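Local coordinates for protein predicted ATPase involved in replication control, Cdc46/Mcm family (Methanopyrus kandleri AV19, PDB 3F8T) that probably binds ATP and single-stranded DNA, in the manner of the MCM replicative helicases, at residues 256-264 and 396-407. The protein carries 2 engineered substitutions. Numbering follows the deposited sequence.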
ATOM      1  N   HIS A 256      -2.853  14.366   9.090  1.00 19.60           N
ATOM      2  CA  HIS A 256      -1.479  14.036   9.484  1.00 20.53           C
ATOM      3  C   HIS A 256      -1.451  12.936  10.543  1.00 20.98           C
ATOM      4  O   HIS A 256      -0.612  12.033  10.489  1.00 20.89           O
ATOM      5  CB  HIS A 256      -0.752  15.271  10.020  1.00 20.60           C
ATOM      6  CG  HIS A 256      -0.241  16.190   8.952  1.00 22.62           C
ATOM      7  ND1 HIS A 256       0.680  15.792   8.006  1.00 24.97           N
ATOM      8  CD2 HIS A 256      -0.488  17.497   8.707  1.00 24.22           C
ATOM      9  CE1 HIS A 256       0.955  16.806   7.205  1.00 24.16           C
ATOM     10  NE2 HIS A 256       0.265  17.855   7.615  1.00 24.59           N
ATOM     11  N   HIS A 257      -2.368  13.036  11.510  1.00 21.09           N
ATOM     12  CA  HIS A 257      -2.494  12.038  12.570  1.00 21.25           C
ATOM     13  C   HIS A 257      -2.755  10.627  12.007  1.00 21.01           C
ATOM     14  O   HIS A 257      -2.023   9.662  12.320  1.00 20.68           O
ATOM     15  CB  HIS A 257      -3.590  12.448  13.558  1.00 21.25           C
ATOM     16  CG  HIS A 257      -3.794  11.459  14.664  1.00 22.76           C
ATOM     17  ND1 HIS A 257      -2.741  10.863  15.327  1.00 24.91           N
ATOM     18  CD2 HIS A 257      -4.921  10.954  15.210  1.00 22.81           C
ATOM     19  CE1 HIS A 257      -3.215  10.033  16.240  1.00 25.27           C
ATOM     20  NE2 HIS A 257      -4.536  10.073  16.191  1.00 25.09           N
ATOM     21  N   VAL A 258      -3.763  10.525  11.146  1.00 21.05           N
ATOM     22  CA  VAL A 258      -4.115   9.243  10.527  1.00 21.01           C
ATOM     23  C   VAL A 258      -2.916   8.657   9.767  1.00 21.55           C
ATOM     24  O   VAL A 258      -2.543   7.500   9.969  1.00 20.85           O
ATOM     25  CB  VAL A 258      -5.358   9.362   9.592  1.00 20.75           C
ATOM     26  CG1 VAL A 258      -5.485   8.096   8.741  1.00 20.64           C
ATOM     27  CG2 VAL A 258      -6.639   9.606  10.403  1.00 20.70           C
ATOM     28  N   LEU A 259      -2.305   9.460   8.907  1.00 22.21           N
ATOM     29  CA  LEU A 259      -1.158   8.996   8.128  1.00 23.83           C
ATOM     30  C   LEU A 259       0.070   8.668   8.954  1.00 24.94           C
ATOM     31  O   LEU A 259       0.816   7.742   8.631  1.00 26.17           O
ATOM     32  CB  LEU A 259      -0.769  10.048   7.112  1.00 24.18           C
ATOM     33  CG  LEU A 259      -1.487  10.031   5.782  1.00 24.95           C
ATOM     34  CD1 LEU A 259      -0.708  10.991   4.953  1.00 27.63           C
ATOM     35  CD2 LEU A 259      -1.431   8.681   5.132  1.00 26.37           C
ATOM     36  N   ASP A 260       0.314   9.443  10.003  1.00 25.38           N
ATOM     37  CA  ASP A 260       1.541   9.260  10.771  1.00 25.57           C
ATOM     38  C   ASP A 260       1.475   8.071  11.677  1.00 25.35           C
ATOM     39  O   ASP A 260       2.482   7.421  11.879  1.00 25.45           O
ATOM     40  CB  ASP A 260       1.858  10.492  11.619  1.00 26.26           C
ATOM     41  CG  ASP A 260       2.283  11.681  10.778  1.00 27.99           C
ATOM     42  OD1 ASP A 260       2.466  11.540   9.542  1.00 29.66           O
ATOM     43  OD2 ASP A 260       2.385  12.769  11.359  1.00 29.75           O
ATOM     44  N   HIS A 261       0.296   7.797  12.225  1.00 24.17           N
ATOM     45  CA  HIS A 261       0.170   6.887  13.356  1.00 24.87           C
ATOM     46  C   HIS A 261      -0.662   5.655  13.126  1.00 23.70           C
ATOM     47  O   HIS A 261      -0.579   4.709  13.905  1.00 23.33           O
ATOM     48  CB  HIS A 261      -0.415   7.642  14.555  1.00 26.05           C
ATOM     49  CG  HIS A 261       0.391   8.836  14.948  1.00 28.85           C
ATOM     50  ND1 HIS A 261       1.716   8.742  15.312  1.00 33.46           N
ATOM     51  CD2 HIS A 261       0.068  10.147  15.024  1.00 31.91           C
ATOM     52  CE1 HIS A 261       2.179   9.949  15.586  1.00 33.83           C
ATOM     53  NE2 HIS A 261       1.198  10.818  15.423  1.00 35.30           N
ATOM     54  N   LEU A 262      -1.482   5.660  12.076  1.00 22.16           N
ATOM     55  CA  LEU A 262      -2.446   4.580  11.911  1.00 21.25           C
ATOM     56  C   LEU A 262      -2.439   3.929  10.541  1.00 20.60           C
ATOM     57  O   LEU A 262      -2.603   2.710  10.447  1.00 20.62           O
ATOM     58  CB  LEU A 262      -3.862   5.062  12.246  1.00 20.97           C
ATOM     59  CG  LEU A 262      -4.099   5.250  13.745  1.00 22.47           C
ATOM     60  CD1 LEU A 262      -5.422   5.942  13.960  1.00 20.72           C
ATOM     61  CD2 LEU A 262      -4.044   3.904  14.469  1.00 20.09           C
ATOM     62  N   ALA A 263      -2.258   4.726   9.492  1.00 19.58           N
ATOM     63  CA  ALA A 263      -2.374   4.197   8.121  1.00 19.71           C
ATOM     64  C   ALA A 263      -1.348   3.080   7.830  1.00 19.77           C
ATOM     65  O   ALA A 263      -0.186   3.186   8.241  1.00 19.78           O
ATOM     66  CB  ALA A 263      -2.251   5.330   7.099  1.00 19.32           C
ATOM     67  N   PRO A 264      -1.775   2.010   7.113  1.00 19.95           N
ATOM     68  CA  PRO A 264      -0.885   0.899   6.728  1.00 19.30           C
ATOM     69  C   PRO A 264       0.189   1.332   5.727  1.00 19.46           C
ATOM     70  O   PRO A 264       1.269   0.707   5.632  1.00 19.05           O
ATOM     71  CB  PRO A 264      -1.841  -0.106   6.080  1.00 19.82           C
ATOM     72  CG  PRO A 264      -3.001   0.694   5.609  1.00 19.58           C
ATOM     73  CD  PRO A 264      -3.161   1.786   6.656  1.00 19.51           C
ATOM     74  N   TYR A 396      -0.549   2.863  19.750  1.00 29.84           N
ATOM     75  CA  TYR A 396      -0.685   3.013  18.298  1.00 30.01           C
ATOM     76  C   TYR A 396       0.010   1.868  17.551  1.00 29.65           C
ATOM     77  O   TYR A 396      -0.394   1.486  16.446  1.00 29.10           O
ATOM     78  CB  TYR A 396      -0.198   4.391  17.832  1.00 30.89           C
ATOM     79  CG  TYR A 396      -1.240   5.450  18.064  1.00 31.54           C
ATOM     80  CD1 TYR A 396      -1.149   6.335  19.132  1.00 34.31           C
ATOM     81  CD2 TYR A 396      -2.357   5.521  17.251  1.00 33.57           C
ATOM     82  CE1 TYR A 396      -2.136   7.297  19.349  1.00 34.77           C
ATOM     83  CE2 TYR A 396      -3.341   6.459  17.468  1.00 33.99           C
ATOM     84  CZ  TYR A 396      -3.227   7.339  18.513  1.00 33.56           C
ATOM     85  OH  TYR A 396      -4.228   8.258  18.698  1.00 34.49           O
ATOM     86  N   THR A 397       1.057   1.325  18.161  1.00 29.39           N
ATOM     87  CA  THR A 397       1.724   0.129  17.632  1.00 29.12           C
ATOM     88  C   THR A 397       0.737  -1.028  17.507  1.00 28.16           C
ATOM     89  O   THR A 397       0.638  -1.645  16.449  1.00 28.33           O
ATOM     90  CB  THR A 397       2.935  -0.276  18.495  1.00 29.66           C
ATOM     91  OG1 THR A 397       3.933   0.751  18.408  1.00 30.72           O
ATOM     92  CG2 THR A 397       3.530  -1.583  18.004  1.00 30.16           C
ATOM     93  N   LEU A 398       0.000  -1.299  18.581  1.00 26.82           N
ATOM     94  CA  LEU A 398      -0.999  -2.347  18.582  1.00 26.00           C
ATOM     95  C   LEU A 398      -2.080  -2.045  17.552  1.00 24.63           C
ATOM     96  O   LEU A 398      -2.372  -2.890  16.709  1.00 23.94           O
ATOM     97  CB  LEU A 398      -1.616  -2.556  19.978  1.00 26.40           C
ATOM     98  CG  LEU A 398      -2.769  -3.584  20.026  1.00 27.00           C
ATOM     99  CD1 LEU A 398      -2.292  -5.019  19.835  1.00 27.72           C
ATOM    100  CD2 LEU A 398      -3.652  -3.473  21.280  1.00 27.78           C
ATOM    101  N   LEU A 399      -2.640  -0.839  17.609  1.00 22.59           N
ATOM    102  CA  LEU A 399      -3.703  -0.434  16.682  1.00 22.58           C
ATOM    103  C   LEU A 399      -3.292  -0.600  15.221  1.00 22.19           C
ATOM    104  O   LEU A 399      -4.057  -1.129  14.409  1.00 22.24           O
ATOM    105  CB  LEU A 399      -4.131   1.016  16.949  1.00 21.85           C
ATOM    106  CG  LEU A 399      -4.803   1.282  18.307  1.00 22.66           C
ATOM    107  CD1 LEU A 399      -5.287   2.735  18.406  1.00 21.91           C
ATOM    108  CD2 LEU A 399      -5.940   0.320  18.551  1.00 21.62           C
ATOM    109  N   ARG A 400      -2.090  -0.148  14.886  1.00 22.36           N
ATOM    110  CA  ARG A 400      -1.629  -0.208  13.490  1.00 22.92           C
ATOM    111  C   ARG A 400      -1.361  -1.648  13.051  1.00 21.96           C
ATOM    112  O   ARG A 400      -1.717  -2.054  11.937  1.00 20.13           O
ATOM    113  CB  ARG A 400      -0.367   0.621  13.310  1.00 23.90           C
ATOM    114  CG  ARG A 400      -0.018   0.882  11.845  1.00 28.25           C
ATOM    115  CD  ARG A 400       1.388   1.452  11.703  1.00 34.93           C
ATOM    116  NE  ARG A 400       1.719   2.362  12.803  1.00 37.90           N
ATOM    117  CZ  ARG A 400       2.554   2.094  13.806  1.00 40.33           C
ATOM    118  NH1 ARG A 400       3.190   0.924  13.882  1.00 43.59           N
ATOM    119  NH2 ARG A 400       2.760   3.013  14.740  1.00 41.89           N
ATOM    120  N   ARG A 401      -0.708  -2.415  13.925  1.00 21.16           N
ATOM    121  CA  ARG A 401      -0.440  -3.829  13.618  1.00 20.90           C
ATOM    122  C   ARG A 401      -1.723  -4.665  13.494  1.00 19.92           C
ATOM    123  O   ARG A 401      -1.806  -5.535  12.624  1.00 20.18           O
ATOM    124  CB  ARG A 401       0.524  -4.439  14.639  1.00 20.89           C
ATOM    125  CG  ARG A 401       1.956  -3.996  14.427  1.00 22.81           C
ATOM    126  CD  ARG A 401       2.825  -4.456  15.583  1.00 24.63           C
ATOM    127  NE  ARG A 401       3.002  -5.900  15.563  1.00 24.50           N
ATOM    128  CZ  ARG A 401       3.898  -6.541  14.818  1.00 25.55           C
ATOM    129  NH1 ARG A 401       4.723  -5.872  14.013  1.00 25.02           N
ATOM    130  NH2 ARG A 401       3.969  -7.862  14.892  1.00 26.85           N
ATOM    131  N   TYR A 402      -2.714  -4.393  14.340  1.00 19.21           N
ATOM    132  CA  TYR A 402      -4.028  -5.036  14.234  1.00 18.60           C
ATOM    133  C   TYR A 402      -4.666  -4.730  12.883  1.00 18.90           C
ATOM    134  O   TYR A 402      -5.217  -5.620  12.252  1.00 18.21           O
ATOM    135  CB  TYR A 402      -4.950  -4.515  15.333  1.00 18.84           C
ATOM    136  CG  TYR A 402      -6.352  -5.088  15.385  1.00 19.48           C
ATOM    137  CD1 TYR A 402      -6.607  -6.264  16.072  1.00 20.96           C
ATOM    138  CD2 TYR A 402      -7.434  -4.410  14.820  1.00 20.48           C
ATOM    139  CE1 TYR A 402      -7.881  -6.786  16.158  1.00 22.00           C
ATOM    140  CE2 TYR A 402      -8.725  -4.912  14.904  1.00 20.81           C
ATOM    141  CZ  TYR A 402      -8.946  -6.104  15.577  1.00 20.82           C
ATOM    142  OH  TYR A 402     -10.217  -6.609  15.701  1.00 20.34           O
ATOM    143  N   LEU A 403      -4.597  -3.468  12.458  1.00 18.18           N
ATOM    144  CA  LEU A 403      -5.165  -3.070  11.163  1.00 18.86           C
ATOM    145  C   LEU A 403      -4.497  -3.829  10.029  1.00 18.64           C
ATOM    146  O   LEU A 403      -5.164  -4.420   9.179  1.00 18.97           O
ATOM    147  CB  LEU A 403      -4.999  -1.569  10.940  1.00 18.86           C
ATOM    148  CG  LEU A 403      -5.379  -0.978   9.574  1.00 18.69           C
ATOM    149  CD1 LEU A 403      -6.858  -1.218   9.225  1.00 18.17           C
ATOM    150  CD2 LEU A 403      -5.069   0.516   9.587  1.00 18.76           C
ATOM    151  N   LEU A 404      -3.172  -3.821  10.031  1.00 18.97           N
ATOM    152  CA  LEU A 404      -2.389  -4.522   9.013  1.00 20.14           C
ATOM    153  C   LEU A 404      -2.783  -5.989   8.934  1.00 20.35           C
ATOM    154  O   LEU A 404      -2.919  -6.575   7.827  1.00 20.01           O
ATOM    155  CB  LEU A 404      -0.895  -4.407   9.344  1.00 20.34           C
ATOM    156  CG  LEU A 404      -0.201  -3.086   9.001  1.00 22.59           C
ATOM    157  CD1 LEU A 404       1.216  -3.095   9.548  1.00 24.45           C
ATOM    158  CD2 LEU A 404      -0.172  -2.855   7.494  1.00 21.07           C
ATOM    159  N   TYR A 405      -2.907  -6.587  10.111  1.00 20.40           N
ATOM    160  CA  TYR A 405      -3.314  -7.973  10.242  1.00 20.79           C
ATOM    161  C   TYR A 405      -4.719  -8.185   9.651  1.00 19.96           C
ATOM    162  O   TYR A 405      -4.936  -9.067   8.786  1.00 20.10           O
ATOM    163  CB  TYR A 405      -3.258  -8.375  11.716  1.00 21.12           C
ATOM    164  CG  TYR A 405      -3.580  -9.826  11.964  1.00 23.32           C
ATOM    165  CD1 TYR A 405      -2.656 -10.828  11.670  1.00 25.25           C
ATOM    166  CD2 TYR A 405      -4.807 -10.197  12.500  1.00 24.42           C
ATOM    167  CE1 TYR A 405      -2.967 -12.171  11.899  1.00 25.96           C
ATOM    168  CE2 TYR A 405      -5.121 -11.522  12.731  1.00 24.97           C
ATOM    169  CZ  TYR A 405      -4.199 -12.493  12.436  1.00 24.40           C
ATOM    170  OH  TYR A 405      -4.522 -13.801  12.663  1.00 27.64           O
ATOM    171  N   ALA A 406      -5.664  -7.363  10.093  1.00 19.71           N
ATOM    172  CA  ALA A 406      -7.066  -7.482   9.675  1.00 19.96           C
ATOM    173  C   ALA A 406      -7.233  -7.390   8.151  1.00 20.68           C
ATOM    174  O   ALA A 406      -7.991  -8.166   7.557  1.00 20.61           O
ATOM    175  CB  ALA A 406      -7.920  -6.395  10.380  1.00 19.31           C
ATOM    176  N   ILE A 407      -6.522  -6.443   7.532  1.00 21.67           N
ATOM    177  CA  ILE A 407      -6.590  -6.214   6.071  1.00 22.23           C
ATOM    178  C   ILE A 407      -6.099  -7.431   5.303  1.00 22.84           C
ATOM    179  O   ILE A 407      -6.717  -7.842   4.309  1.00 22.57           O
ATOM    180  CB  ILE A 407      -5.742  -4.976   5.616  1.00 22.16           C
ATOM    181  CG1 ILE A 407      -6.338  -3.666   6.133  1.00 22.89           C
ATOM    182  CG2 ILE A 407      -5.614  -4.909   4.031  1.00 22.99           C
ATOM    183  CD1 ILE A 407      -5.375  -2.458   5.924  1.00 20.91           C
TER
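Tyr-396 lays its ring against the C-terminal end of helix 256-261 and meets three residues there. Over one face sits His-261 CB, 3.9 Å from Tyr-396 CD2. At the edge and in the ring plane comes the methyl Leu-262 CD2, 3.6 Å from Tyr-396 CD2. Leu-262 CD2 also lies 3.8 Å from Leu-399 CB, the two leucine side chains running side by side. At the far end, His-257 swings its imidazole across: its CG lies anti to the backbone N (chi1 179°), which carries the ring over to the phenol, the two planes standing at 86°. His-257 NE2 and Tyr-396 OH approach to 3.1 Å, and both are hydrogen-bonded to the carbonyl oxygen of Ala-211, on helix 204-212. With His-261 the three rings form an aromatic cluster.

One turn on, Arg-400 runs alongside the chain where it leaves the helix. A bend at chi3 brings Arg-400 NE to His-261 O, a weak hydrogen bond of 3.5 Å. Arg-400 CG passes 3.5 Å from Leu-262 O.

In MCM terms this is where the P-loop ATPase domain meets the AAA-lid: the helix ending at His-261 leads into strand 266-270, at one border of the parallel sheet, and helix 396-407 crosses helix 256-261 at -78°. A leucine in place of Tyr-396 would probably leave Ala-211 O without its phenol partner and the His-257 ring less firmly fixed.

Farther along helix 396-407 the side-chain contacts become apolar. Pro-264 presses CB onto Leu-404 CD2 at 3.5 Å and CD onto Leu-403 CD2 at 3.7 Å, with Ile-407 CD1 reaching its CG.

Behind this layer, Leu-262 and Leu-399 also touch helix 204-212, at Ile-212 and Ala-211 respectively. Tyr-402 and Tyr-405 pack onto helix 190-201, and Leu-259 lies on strand 303-307.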